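Local atomic coordinates of aminoglycoside N(3)-acetyltransferase (PDB entry 6NP3), a protein that transfers an acetyl group from acetyl-CoA to the N3 amine of 2-deoxystreptamine antibiotics such as gentamicin, and so probably confers resistance to them. Residues M24-L29 against G155-I160; T41-L46 against G99-F104; L29-P34 against G242-R247; N55-V60 against M121-P126. One frame throughout, in Å; residues are numbered along the deposited sequence.

Interaction 1: M24-L29 against G155-I160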
loop_
_atom_site.group_PDB
_atom_site.type_symbol
_atom_site.label_atom_id
_atom_site.label_comp_id
_atom_site.label_asym_id
_atom_site.label_seq_id
_atom_site.Cartn_x
_atom_site.Cartn_y
_atom_site.Cartn_z
ATOM N N MET A 24 -4.869 -6.198 3.673
ATOM C CA MET A 24 -3.762 -5.482 3.044
ATOM C C MET A 24 -2.520 -5.748 3.878
ATOM O O MET A 24 -2.416 -5.240 5.013
ATOM C CB MET A 24 -4.048 -3.983 2.989
ATOM C CG MET A 24 -2.943 -3.189 2.338
ATOM S SD MET A 24 -3.483 -1.534 1.946
ATOM C CE MET A 24 -2.116 -1.005 0.952
ATOM N N PRO A 25 -1.563 -6.506 3.372
ATOM C CA PRO A 25 -0.370 -6.823 4.156
ATOM C C PRO A 25 0.760 -5.825 3.947
ATOM O O PRO A 25 0.965 -5.271 2.866
ATOM C CB PRO A 25 0.029 -8.211 3.627
ATOM C CG PRO A 25 -0.328 -8.122 2.168
ATOM C CD PRO A 25 -1.612 -7.280 2.113
ATOM N N HIS A 26 1.540 -5.681 5.010
ATOM C CA HIS A 26 2.802 -4.948 5.008
ATOM C C HIS A 26 3.774 -5.883 5.699
ATOM O O HIS A 26 3.570 -6.224 6.860
ATOM C CB HIS A 26 2.728 -3.611 5.768
ATOM C CG HIS A 26 1.804 -2.622 5.140
ATOM N ND1 HIS A 26 2.078 -2.034 3.929
ATOM C CD2 HIS A 26 0.597 -2.160 5.532
ATOM C CE1 HIS A 26 1.077 -1.229 3.608
ATOM N NE2 HIS A 26 0.173 -1.286 4.561
ATOM N N VAL A 27 4.825 -6.301 5.006
ATOM C CA VAL A 27 5.637 -7.426 5.474
ATOM C C VAL A 27 7.120 -7.068 5.502
ATOM O O VAL A 27 7.666 -6.558 4.518
ATOM C CB VAL A 27 5.434 -8.661 4.573
ATOM C CG1 VAL A 27 6.249 -9.862 5.072
ATOM C CG2 VAL A 27 3.965 -8.994 4.444
ATOM N N SER A 28 7.776 -7.395 6.612
ATOM C CA SER A 28 9.232 -7.481 6.677
ATOM C C SER A 28 9.635 -8.957 6.603
ATOM O O SER A 28 9.494 -9.705 7.578
ATOM C CB SER A 28 9.740 -6.867 7.975
ATOM O OG SER A 28 11.114 -7.204 8.163
ATOM N N LEU A 29 10.151 -9.381 5.451
ATOM C CA LEU A 29 10.523 -10.787 5.309
ATOM C C LEU A 29 11.700 -11.161 6.205
ATOM O O LEU A 29 11.799 -12.315 6.635
ATOM C CB LEU A 29 10.799 -11.123 3.847
ATOM C CG LEU A 29 9.555 -11.172 2.954
ATOM C CD1 LEU A 29 9.922 -11.194 1.484
ATOM C CD2 LEU A 29 8.674 -12.381 3.298
ATOM N N GLY A 155 -11.868 -3.513 5.247
ATOM C CA GLY A 155 -10.472 -3.871 5.128
ATOM C C GLY A 155 -9.794 -4.019 6.482
ATOM O O GLY A 155 -10.054 -3.250 7.422
ATOM N N LYS A 156 -8.833 -4.943 6.534
ATOM C CA LYS A 156 -7.949 -5.142 7.672
ATOM C C LYS A 156 -6.521 -4.963 7.194
ATOM O O LYS A 156 -6.154 -5.428 6.105
ATOM C CB LYS A 156 -8.086 -6.539 8.274
ATOM C CG LYS A 156 -9.461 -6.862 8.769
ATOM C CD LYS A 156 -9.493 -8.237 9.402
ATOM C CE LYS A 156 -10.880 -8.644 9.842
ATOM N NZ LYS A 156 -10.878 -9.969 10.578
ATOM N N ILE A 157 -5.722 -4.253 7.979
ATOM C CA ILE A 157 -4.318 -4.042 7.664
ATOM C C ILE A 157 -3.506 -5.048 8.466
ATOM O O ILE A 157 -3.577 -5.074 9.700
ATOM C CB ILE A 157 -3.890 -2.602 7.975
ATOM C CG1 ILE A 157 -4.683 -1.622 7.096
ATOM C CG2 ILE A 157 -2.395 -2.448 7.732
ATOM C CD1 ILE A 157 -4.715 -0.203 7.567
ATOM N N LEU A 158 -2.716 -5.868 7.779
ATOM C CA LEU A 158 -1.972 -6.964 8.402
ATOM C C LEU A 158 -0.493 -6.601 8.358
ATOM O O LEU A 158 0.151 -6.671 7.316
ATOM C CB LEU A 158 -2.248 -8.254 7.643
ATOM C CG LEU A 158 -1.387 -9.458 8.001
ATOM C CD1 LEU A 158 -1.480 -9.787 9.469
ATOM C CD2 LEU A 158 -1.800 -10.652 7.148
ATOM N N SER A 159 0.017 -6.154 9.487
ATOM C CA SER A 159 1.398 -5.725 9.596
ATOM C C SER A 159 2.195 -6.887 10.169
ATOM O O SER A 159 1.958 -7.304 11.305
ATOM C CB SER A 159 1.524 -4.507 10.508
ATOM O OG SER A 159 2.896 -4.178 10.726
ATOM N N ILE A 160 3.126 -7.401 9.375
ATOM C CA ILE A 160 3.920 -8.565 9.743
ATOM C C ILE A 160 5.355 -8.089 9.893
ATOM O O ILE A 160 6.124 -8.065 8.927
ATOM C CB ILE A 160 3.776 -9.691 8.702
ATOM C CG1 ILE A 160 2.332 -10.161 8.657
ATOM C CG2 ILE A 160 4.718 -10.834 9.024
ATOM C CD1 ILE A 160 2.027 -11.101 7.495
#
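Met-24 to Val-27 and Lys-156 to Ile-160 run side by side as parallel strands, their N-to-C directions only 16° apart, joined by a ladder of backbone hydrogen bonds. Met-24 brackets Ile-157, taking the carbonyl of Lys-156 and giving its own to Leu-158 N. His-26 brackets Ser-159 in the same way: its N reaches Leu-158 O at 2.9 Å, and its O receives Ile-160 N at 2.8 Å in a bond that is almost perfectly straight (179°). Just past the strand, Ser-28 N adds the fifth and last bond, to Ile-160 O at 2.9 Å.

Ile-160 illustrates how a side chain uses such a ladder. Its CB sits 3.9 Å from His-26 O; chi1 of -63° places CG1 anti to the carbonyl carbon, and CD1 at the tip lies 4.2 Å from Val-27 CG2, the two side chains pointing the same way. Pro-25 and Leu-158 share this face, which helix 39-50 covers. On the face of Met-24, His-26 and Ile-157, Ile-157 CG2 meets the edge of the imidazole, in its plane, 3.7 Å from His-26 CD2.

His-26 to Ser-28 bind CoA and acetyl-CoA in other structures of this enzyme. The polar bonds across this contact are all main-chain, and the imidazole meets Ile-157 through CD2, so its nitrogens take no part in the pairing.

Interaction 2: T41-L46 against G99-F104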
loop_
_atom_site.group_PDB
_atom_site.type_symbol
_atom_site.label_atom_id
_atom_site.label_comp_id
_atom_site.label_asym_id
_atom_site.label_seq_id
_atom_site.Cartn_x
_atom_site.Cartn_y
_atom_site.Cartn_z
ATOM N N THR A 41 5.746 -18.962 0.080
ATOM C CA THR A 41 5.090 -19.677 1.177
ATOM C C THR A 41 4.128 -18.768 1.931
ATOM O O THR A 41 3.006 -19.166 2.264
ATOM C CB THR A 41 6.144 -20.260 2.126
ATOM O OG1 THR A 41 6.977 -21.162 1.386
ATOM C CG2 THR A 41 5.497 -20.993 3.300
ATOM N N LEU A 42 4.550 -17.538 2.203
ATOM C CA LEU A 42 3.688 -16.598 2.900
ATOM C C LEU A 42 2.579 -16.070 2.009
ATOM O O LEU A 42 1.460 -15.883 2.491
ATOM C CB LEU A 42 4.527 -15.470 3.469
ATOM C CG LEU A 42 3.757 -14.392 4.225
ATOM C CD1 LEU A 42 2.918 -14.912 5.332
ATOM C CD2 LEU A 42 4.778 -13.380 4.778
ATOM N N VAL A 43 2.849 -15.820 0.728
ATOM C CA VAL A 43 1.765 -15.461 -0.186
ATOM C C VAL A 43 0.698 -16.557 -0.195
ATOM O O VAL A 43 -0.507 -16.287 -0.092
ATOM C CB VAL A 43 2.326 -15.199 -1.597
ATOM C CG1 VAL A 43 1.214 -14.973 -2.587
ATOM C CG2 VAL A 43 3.255 -14.029 -1.596
ATOM N N ASP A 44 1.126 -17.820 -0.346
ATOM C CA ASP A 44 0.177 -18.933 -0.344
ATOM C C ASP A 44 -0.591 -18.997 0.963
ATOM O O ASP A 44 -1.791 -19.297 0.981
ATOM C CB ASP A 44 0.895 -20.268 -0.584
ATOM C CG ASP A 44 1.509 -20.374 -1.963
ATOM O OD1 ASP A 44 1.077 -19.670 -2.898
ATOM O OD2 ASP A 44 2.417 -21.218 -2.128
ATOM N N ALA A 45 0.090 -18.764 2.077
ATOM C CA ALA A 45 -0.586 -18.809 3.366
ATOM C C ALA A 45 -1.630 -17.700 3.488
ATOM O O ALA A 45 -2.723 -17.933 4.012
ATOM C CB ALA A 45 0.443 -18.668 4.483
ATOM N N LEU A 46 -1.310 -16.489 3.024
ATOM C CA LEU A 46 -2.276 -15.395 3.065
ATOM C C LEU A 46 -3.516 -15.715 2.241
ATOM O O LEU A 46 -4.649 -15.463 2.674
ATOM C CB LEU A 46 -1.621 -14.112 2.555
ATOM C CG LEU A 46 -0.473 -13.517 3.369
ATOM C CD1 LEU A 46 0.259 -12.458 2.584
ATOM C CD2 LEU A 46 -1.049 -12.954 4.662
ATOM N N GLY A 99 8.777 -3.817 0.036
ATOM C CA GLY A 99 8.739 -5.210 0.435
ATOM C C GLY A 99 8.970 -6.173 -0.706
ATOM O O GLY A 99 8.295 -6.076 -1.729
ATOM N N ALA A 100 9.894 -7.126 -0.542
ATOM C CA ALA A 100 10.157 -8.104 -1.587
ATOM C C ALA A 100 8.974 -9.037 -1.820
ATOM O O ALA A 100 8.914 -9.689 -2.862
ATOM C CB ALA A 100 11.425 -8.902 -1.263
ATOM N N ILE A 101 8.030 -9.123 -0.887
ATOM C CA ILE A 101 6.890 -9.994 -1.118
ATOM C C ILE A 101 6.022 -9.475 -2.251
ATOM O O ILE A 101 5.283 -10.248 -2.871
ATOM C CB ILE A 101 6.087 -10.164 0.186
ATOM C CG1 ILE A 101 5.255 -11.444 0.092
ATOM C CG2 ILE A 101 5.174 -8.966 0.451
ATOM C CD1 ILE A 101 4.493 -11.776 1.340
ATOM N N ASN A 102 6.072 -8.173 -2.541
ATOM C CA ASN A 102 5.084 -7.610 -3.454
ATOM C C ASN A 102 5.255 -8.118 -4.874
ATOM O O ASN A 102 4.267 -8.242 -5.602
ATOM C CB ASN A 102 5.101 -6.089 -3.359
ATOM C CG ASN A 102 4.443 -5.606 -2.113
ATOM O OD1 ASN A 102 3.507 -6.236 -1.614
ATOM N ND2 ASN A 102 4.900 -4.472 -1.606
ATOM N N GLU A 103 6.478 -8.416 -5.292
ATOM C CA GLU A 103 6.651 -8.974 -6.629
ATOM C C GLU A 103 6.037 -10.363 -6.730
ATOM O O GLU A 103 5.528 -10.729 -7.791
ATOM C CB GLU A 103 8.138 -8.950 -6.994
ATOM C CG GLU A 103 8.492 -9.530 -8.358
ATOM C CD GLU A 103 7.989 -8.704 -9.529
ATOM O OE1 GLU A 103 8.299 -9.073 -10.690
ATOM O OE2 GLU A 103 7.285 -7.680 -9.321
ATOM N N PHE A 104 6.050 -11.128 -5.632
ATOM C CA PHE A 104 5.387 -12.426 -5.614
ATOM C C PHE A 104 3.877 -12.256 -5.645
ATOM O O PHE A 104 3.180 -13.006 -6.329
ATOM C CB PHE A 104 5.800 -13.227 -4.375
ATOM C CG PHE A 104 7.243 -13.640 -4.375
ATOM C CD1 PHE A 104 8.223 -12.777 -3.930
ATOM C CD2 PHE A 104 7.623 -14.882 -4.852
ATOM C CE1 PHE A 104 9.559 -13.142 -3.953
ATOM C CE2 PHE A 104 8.948 -15.258 -4.868
ATOM C CZ PHE A 104 9.919 -14.396 -4.422
#
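Ile-101 turns its CG1 and CD1 toward helix 39-50, where three side chains receive it. Val-43 CG2 lies 3.7 Å from Ile-101 CG1, the two side chains sliding past one another in opposite directions. Leu-42 instead crosses the isoleucine at about a right angle, its CD2 3.8 Å from Ile-101 CD1, while Leu-46 CD1 stands farther off. The same Val-43 methyl also meets Phe-104 CB at 3.9 Å, one turn along from Ile-101.

The arrangement is a small helix-helix contact, wholly apolar, between residues 101-104 and the middle of helix 39-50. Both helices lie against the same face of the central sheet: Leu-46 rests on Ile-56, and Asn-102 on Ala-58. Ile-101 CG1 is anti to its backbone N (chi1 -159°), which sends CG1 toward Val-43 and puts CG2 in the crowded position between N and carbonyl carbon.

Farther out, Asn-102 N bonds to Gly-99 O at 3.2 Å, tying Ala-100 into a turn. Ala-100 contacts CoA and acetyl-CoA in other structures of the enzyme, and Leu-29 of the same site packs on it. Glu-103 forms a salt bridge with Arg-106 and accepts from Ala-94 N.

Interaction 3: L29-P34 against G242-R247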
loop_
_atom_site.group_PDB
_atom_site.type_symbol
_atom_site.label_atom_id
_atom_site.label_comp_id
_atom_site.label_asym_id
_atom_site.label_seq_id
_atom_site.Cartn_x
_atom_site.Cartn_y
_atom_site.Cartn_z
ATOM N N LEU A 29 10.151 -9.381 5.451
ATOM C CA LEU A 29 10.523 -10.787 5.309
ATOM C C LEU A 29 11.700 -11.161 6.205
ATOM O O LEU A 29 11.799 -12.315 6.635
ATOM C CB LEU A 29 10.799 -11.123 3.847
ATOM C CG LEU A 29 9.555 -11.172 2.954
ATOM C CD1 LEU A 29 9.922 -11.194 1.484
ATOM C CD2 LEU A 29 8.674 -12.381 3.298
ATOM N N ARG A 30 12.584 -10.208 6.513
ATOM C CA ARG A 30 13.680 -10.477 7.443
ATOM C C ARG A 30 13.146 -10.838 8.825
ATOM O O ARG A 30 13.693 -11.718 9.503
ATOM C CB ARG A 30 14.599 -9.251 7.518
ATOM C CG ARG A 30 15.989 -9.516 8.105
ATOM C CD ARG A 30 16.955 -8.333 7.948
ATOM N NE ARG A 30 16.588 -7.395 6.887
ATOM C CZ ARG A 30 16.876 -7.552 5.598
ATOM N NH1 ARG A 30 17.537 -8.623 5.181
ATOM N NH2 ARG A 30 16.490 -6.634 4.723
ATOM N N ALA A 31 12.074 -10.177 9.257
ATOM C CA ALA A 31 11.497 -10.490 10.554
ATOM C C ALA A 31 10.779 -11.834 10.534
ATOM O O ALA A 31 10.771 -12.551 11.542
ATOM C CB ALA A 31 10.501 -9.412 10.960
ATOM N N VAL A 32 10.181 -12.197 9.398
ATOM C CA VAL A 32 9.463 -13.465 9.304
ATOM C C VAL A 32 10.418 -14.643 9.453
ATOM O O VAL A 32 10.100 -15.641 10.117
ATOM C CB VAL A 32 8.676 -13.530 7.982
ATOM C CG1 VAL A 32 8.130 -14.931 7.748
ATOM C CG2 VAL A 32 7.559 -12.496 7.980
ATOM N N GLY A 33 11.584 -14.565 8.820
ATOM C CA GLY A 33 12.542 -15.646 8.874
ATOM C C GLY A 33 12.361 -16.647 7.756
ATOM O O GLY A 33 11.466 -16.530 6.912
ATOM N N PRO A 34 13.210 -17.672 7.746
ATOM C CA PRO A 34 13.195 -18.636 6.639
ATOM C C PRO A 34 11.831 -19.271 6.437
ATOM O O PRO A 34 11.147 -19.655 7.390
ATOM C CB PRO A 34 14.236 -19.680 7.060
ATOM C CG PRO A 34 15.153 -18.954 7.982
ATOM C CD PRO A 34 14.316 -17.915 8.692
ATOM N N GLY A 242 5.271 -16.345 11.285
ATOM C CA GLY A 242 6.665 -16.751 11.266
ATOM C C GLY A 242 7.321 -16.264 12.537
ATOM O O GLY A 242 6.772 -16.384 13.635
ATOM N N GLY A 243 8.493 -15.673 12.394
ATOM C CA GLY A 243 9.184 -15.066 13.509
ATOM C C GLY A 243 8.848 -13.614 13.779
ATOM O O GLY A 243 9.480 -12.997 14.645
ATOM N N ALA A 244 7.871 -13.045 13.082
ATOM C CA ALA A 244 7.624 -11.606 13.110
ATOM C C ALA A 244 6.480 -11.253 14.045
ATOM O O ALA A 244 5.404 -11.851 13.974
ATOM C CB ALA A 244 7.271 -11.126 11.706
ATOM N N GLN A 245 6.696 -10.245 14.883
ATOM C CA GLN A 245 5.595 -9.664 15.632
ATOM C C GLN A 245 4.645 -8.992 14.648
ATOM O O GLN A 245 5.052 -8.132 13.855
ATOM C CB GLN A 245 6.115 -8.621 16.614
ATOM C CG GLN A 245 7.022 -9.152 17.700
ATOM C CD GLN A 245 8.169 -8.215 17.991
ATOM O OE1 GLN A 245 8.011 -7.216 18.687
ATOM N NE2 GLN A 245 9.333 -8.529 17.447
ATOM N N SER A 246 3.371 -9.360 14.730
ATOM C CA SER A 246 2.381 -8.943 13.759
ATOM C C SER A 246 1.146 -8.396 14.452
ATOM O O SER A 246 0.900 -8.646 15.633
ATOM C CB SER A 246 1.998 -10.135 12.878
ATOM O OG SER A 246 3.132 -10.689 12.252
ATOM N N ARG A 247 0.400 -7.594 13.698
ATOM C CA ARG A 247 -0.796 -6.935 14.182
ATOM C C ARG A 247 -1.843 -6.956 13.082
ATOM O O ARG A 247 -1.512 -6.862 11.902
ATOM C CB ARG A 247 -0.522 -5.439 14.453
ATOM C CG ARG A 247 0.344 -5.155 15.672
ATOM C CD ARG A 247 1.292 -3.971 15.423
ATOM N NE ARG A 247 2.157 -4.255 14.286
ATOM C CZ ARG A 247 3.346 -4.836 14.374
ATOM N NH1 ARG A 247 3.842 -5.178 15.552
ATOM N NH2 ARG A 247 4.042 -5.074 13.278
#
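Gly-243 N donates to Val-32 O over 2.8 Å, in a fairly straight bond (164°) that ties the end of helix 29-32 to the start of strand 244-250. Beside it, Ala-31 O comes within 3.1 Å of Gly-243 C, a close carbonyl approach rather than a hydrogen bond. The side chains that follow are small. Ala-31 CB and Ala-244 CB meet at 3.7 Å, and Val-32 adds its CG2, anti to the carbonyl carbon, 4.0 Å from the same Ala-244 CB. Ala-244 thus presents a single methyl to two consecutive helical residues, and Ile-160 of the adjoining strand touches both Val-32 and Ala-244.

Gly-242 and Gly-243 form the two-residue loop of a beta-hairpin between strands 237-241 and 244-250, with backbone torsions close to those of a type II' turn. Gly-242 takes the positive phi of that turn (56°), and because it carries no CB its CA can lie 4.2 Å from Val-32 CG1. Its N is held by Gln-11 OE1. On the helix side, Gly-33 is the residue at which the chain leaves helical geometry, while its N still bonds to Leu-29 O at 3.1 Å. Val-32 O, at the C-terminal end of the helix, may be slightly strengthened as an acceptor for Gly-243, though the helix is only one turn long.

Farther along the strand, Ser-246 OG turns back to donate to Ala-244 O over 3.1 Å, approaching from well above the carbonyl plane (60° out of it).

Interaction 4: N55-V60 against M121-P126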
loop_
_atom_site.group_PDB
_atom_site.type_symbol
_atom_site.label_atom_id
_atom_site.label_comp_id
_atom_site.label_asym_id
_atom_site.label_seq_id
_atom_site.Cartn_x
_atom_site.Cartn_y
_atom_site.Cartn_z
ATOM N N ASN A 55 -10.046 -11.516 -0.047
ATOM C CA ASN A 55 -9.292 -10.695 -0.977
ATOM C C ASN A 55 -8.017 -10.207 -0.296
ATOM O O ASN A 55 -7.980 -9.977 0.915
ATOM C CB ASN A 55 -10.088 -9.469 -1.448
ATOM C CG ASN A 55 -11.333 -9.830 -2.220
ATOM O OD1 ASN A 55 -11.298 -10.040 -3.431
ATOM N ND2 ASN A 55 -12.450 -9.907 -1.512
ATOM N N ILE A 56 -6.992 -10.002 -1.110
ATOM C CA ILE A 56 -5.728 -9.378 -0.704
ATOM C C ILE A 56 -5.512 -8.157 -1.587
ATOM O O ILE A 56 -5.697 -8.229 -2.808
ATOM C CB ILE A 56 -4.548 -10.350 -0.917
ATOM C CG1 ILE A 56 -4.746 -11.590 -0.053
ATOM C CG2 ILE A 56 -3.196 -9.688 -0.658
ATOM C CD1 ILE A 56 -3.814 -12.723 -0.274
ATOM N N LEU A 57 -5.129 -7.041 -0.976
ATOM C CA LEU A 57 -4.751 -5.822 -1.680
ATOM C C LEU A 57 -3.366 -5.424 -1.202
ATOM O O LEU A 57 -3.120 -5.406 0.005
ATOM C CB LEU A 57 -5.729 -4.696 -1.340
ATOM C CG LEU A 57 -5.459 -3.338 -1.987
ATOM C CD1 LEU A 57 -5.672 -3.452 -3.456
ATOM C CD2 LEU A 57 -6.333 -2.252 -1.413
ATOM N N ALA A 58 -2.461 -5.135 -2.127
ATOM C CA ALA A 58 -1.114 -4.742 -1.743
ATOM C C ALA A 58 -0.701 -3.502 -2.498
ATOM O O ALA A 58 -1.008 -3.365 -3.678
ATOM C CB ALA A 58 -0.109 -5.869 -2.010
ATOM N N PHE A 59 0.010 -2.610 -1.818
ATOM C CA PHE A 59 0.615 -1.447 -2.465
ATOM C C PHE A 59 1.964 -1.861 -3.050
ATOM O O PHE A 59 2.954 -2.008 -2.328
ATOM C CB PHE A 59 0.743 -0.319 -1.452
ATOM C CG PHE A 59 1.560 0.844 -1.937
ATOM C CD1 PHE A 59 1.446 1.311 -3.224
ATOM C CD2 PHE A 59 2.424 1.486 -1.082
ATOM C CE1 PHE A 59 2.221 2.393 -3.644
ATOM C CE2 PHE A 59 3.184 2.542 -1.507
ATOM C CZ PHE A 59 3.068 3.006 -2.768
ATOM N N VAL A 60 2.002 -2.062 -4.366
ATOM C CA VAL A 60 3.193 -2.637 -4.985
ATOM C C VAL A 60 4.037 -1.618 -5.745
ATOM O O VAL A 60 5.242 -1.827 -5.921
ATOM C CB VAL A 60 2.880 -3.860 -5.871
ATOM C CG1 VAL A 60 2.059 -4.893 -5.089
ATOM C CG2 VAL A 60 2.130 -3.486 -7.142
ATOM N N MET A 121 -1.471 -0.670 -7.208
ATOM C CA MET A 121 -1.999 -1.621 -6.241
ATOM C C MET A 121 -2.330 -2.943 -6.924
ATOM O O MET A 121 -2.902 -2.957 -8.019
ATOM C CB MET A 121 -3.298 -1.065 -5.639
ATOM C CG MET A 121 -3.172 0.275 -4.954
ATOM S SD MET A 121 -2.513 0.134 -3.308
ATOM C CE MET A 121 -2.147 1.846 -2.965
ATOM N N ALA A 122 -2.041 -4.048 -6.236
ATOM C CA ALA A 122 -2.296 -5.386 -6.743
ATOM C C ALA A 122 -3.365 -6.024 -5.875
ATOM O O ALA A 122 -3.339 -5.860 -4.660
ATOM C CB ALA A 122 -1.019 -6.212 -6.681
ATOM N N ALA A 123 -4.298 -6.748 -6.498
ATOM C CA ALA A 123 -5.337 -7.415 -5.744
ATOM C C ALA A 123 -5.580 -8.818 -6.254
ATOM O O ALA A 123 -5.626 -9.062 -7.467
ATOM C CB ALA A 123 -6.663 -6.663 -5.804
ATOM N N ILE A 124 -5.824 -9.710 -5.303
ATOM C CA ILE A 124 -6.154 -11.106 -5.566
ATOM C C ILE A 124 -7.477 -11.394 -4.870
ATOM O O ILE A 124 -7.622 -11.115 -3.672
ATOM C CB ILE A 124 -5.072 -12.050 -5.011
ATOM C CG1 ILE A 124 -3.744 -11.829 -5.731
ATOM C CG2 ILE A 124 -5.496 -13.504 -5.169
ATOM C CD1 ILE A 124 -2.555 -12.358 -5.040
ATOM N N GLY A 125 -8.418 -11.994 -5.589
ATOM C CA GLY A 125 -9.664 -12.458 -5.017
ATOM C C GLY A 125 -10.850 -12.038 -5.850
ATOM O O GLY A 125 -10.711 -11.333 -6.859
ATOM N N PRO A 126 -12.047 -12.466 -5.456
ATOM C CA PRO A 126 -13.219 -12.221 -6.303
ATOM C C PRO A 126 -13.520 -10.763 -6.538
ATOM O O PRO A 126 -14.164 -10.422 -7.535
ATOM C CB PRO A 126 -14.357 -12.933 -5.566
ATOM C CG PRO A 126 -13.675 -14.001 -4.771
ATOM C CD PRO A 126 -12.354 -13.357 -4.329
#
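Ile-56 to Phe-59 and Met-121 to Ile-124 form an antiparallel strand pair in the central mixed sheet, toward the end where strand 112-113 is outermost; helix 101-106 packs on the face of Ala-58 and Ile-124, helix 146-151 on that of Leu-57 and Met-121. Two hydrogen-bonded pairs alternate with two non-hydrogen-bonded ones. Ile-56 and Ile-124 exchange both backbone bonds, and so do Ala-58 and Ala-122, where Ala-58 N reaches Ala-122 O at 2.8 Å and the return bond is equally short.

In the non-hydrogen-bonded pair Leu-57 with Ala-123, the alanine CB is 3.5 Å from Ile-56 O, and Leu-57 CD1 stretches across to 3.6 Å from Ala-122 O. Val-60 CG1, just past the strand, packs 3.7 Å from Ala-122 CB.

Phe-59 and Met-121 make a Met-aromatic contact, in one of the two conformers modelled for the methionine. The bend at chi2 (-80°) turns SD toward Phe-59, 5.2 Å from the ring centroid and obliquely placed, and beyond it CE lies 3.6 Å from Phe-59 CD1. The phenylalanine ring stacks with Phe-98 and meets Tyr-141 edge-to-face, both of which line the gentamicin pocket, so this pair lies behind the pocket wall.

At the other end, Asn-55 OD1 accepts from the backbone N of Asp-127, a residue that binds magnesium in other structures. Asn-55 OD1 also lies 3.2 Å from Pro-126 N, a contact only, since that nitrogen has no hydrogen to offer.

Interactions 1, 3 and 4 all draw on one mixed sheet, in which strands 121-124, 55-59, 22-27, 156-160 and 244-250 are successive neighbours; interaction 2 lies on one of its faces. Interactions 1 and 2 each touch all the others, with centres 11 to 12 Å away. Leu-46 CD2 of interaction 2 packs 3.5 Å from Leu-158 CD2 of interaction 1, and Met-24 CE lies 3.8 Å from Phe-59 CB of interaction 4. Interactions 3 and 4, by contrast, are about 20 Å apart between centres. Gentamicin sits about 4 Å from the Phe-59 side chain, 8 Å from that of His-26 and 14 Å from that of Ile-101, while interactions 1, 2 and 3 all include residues of the CoA site.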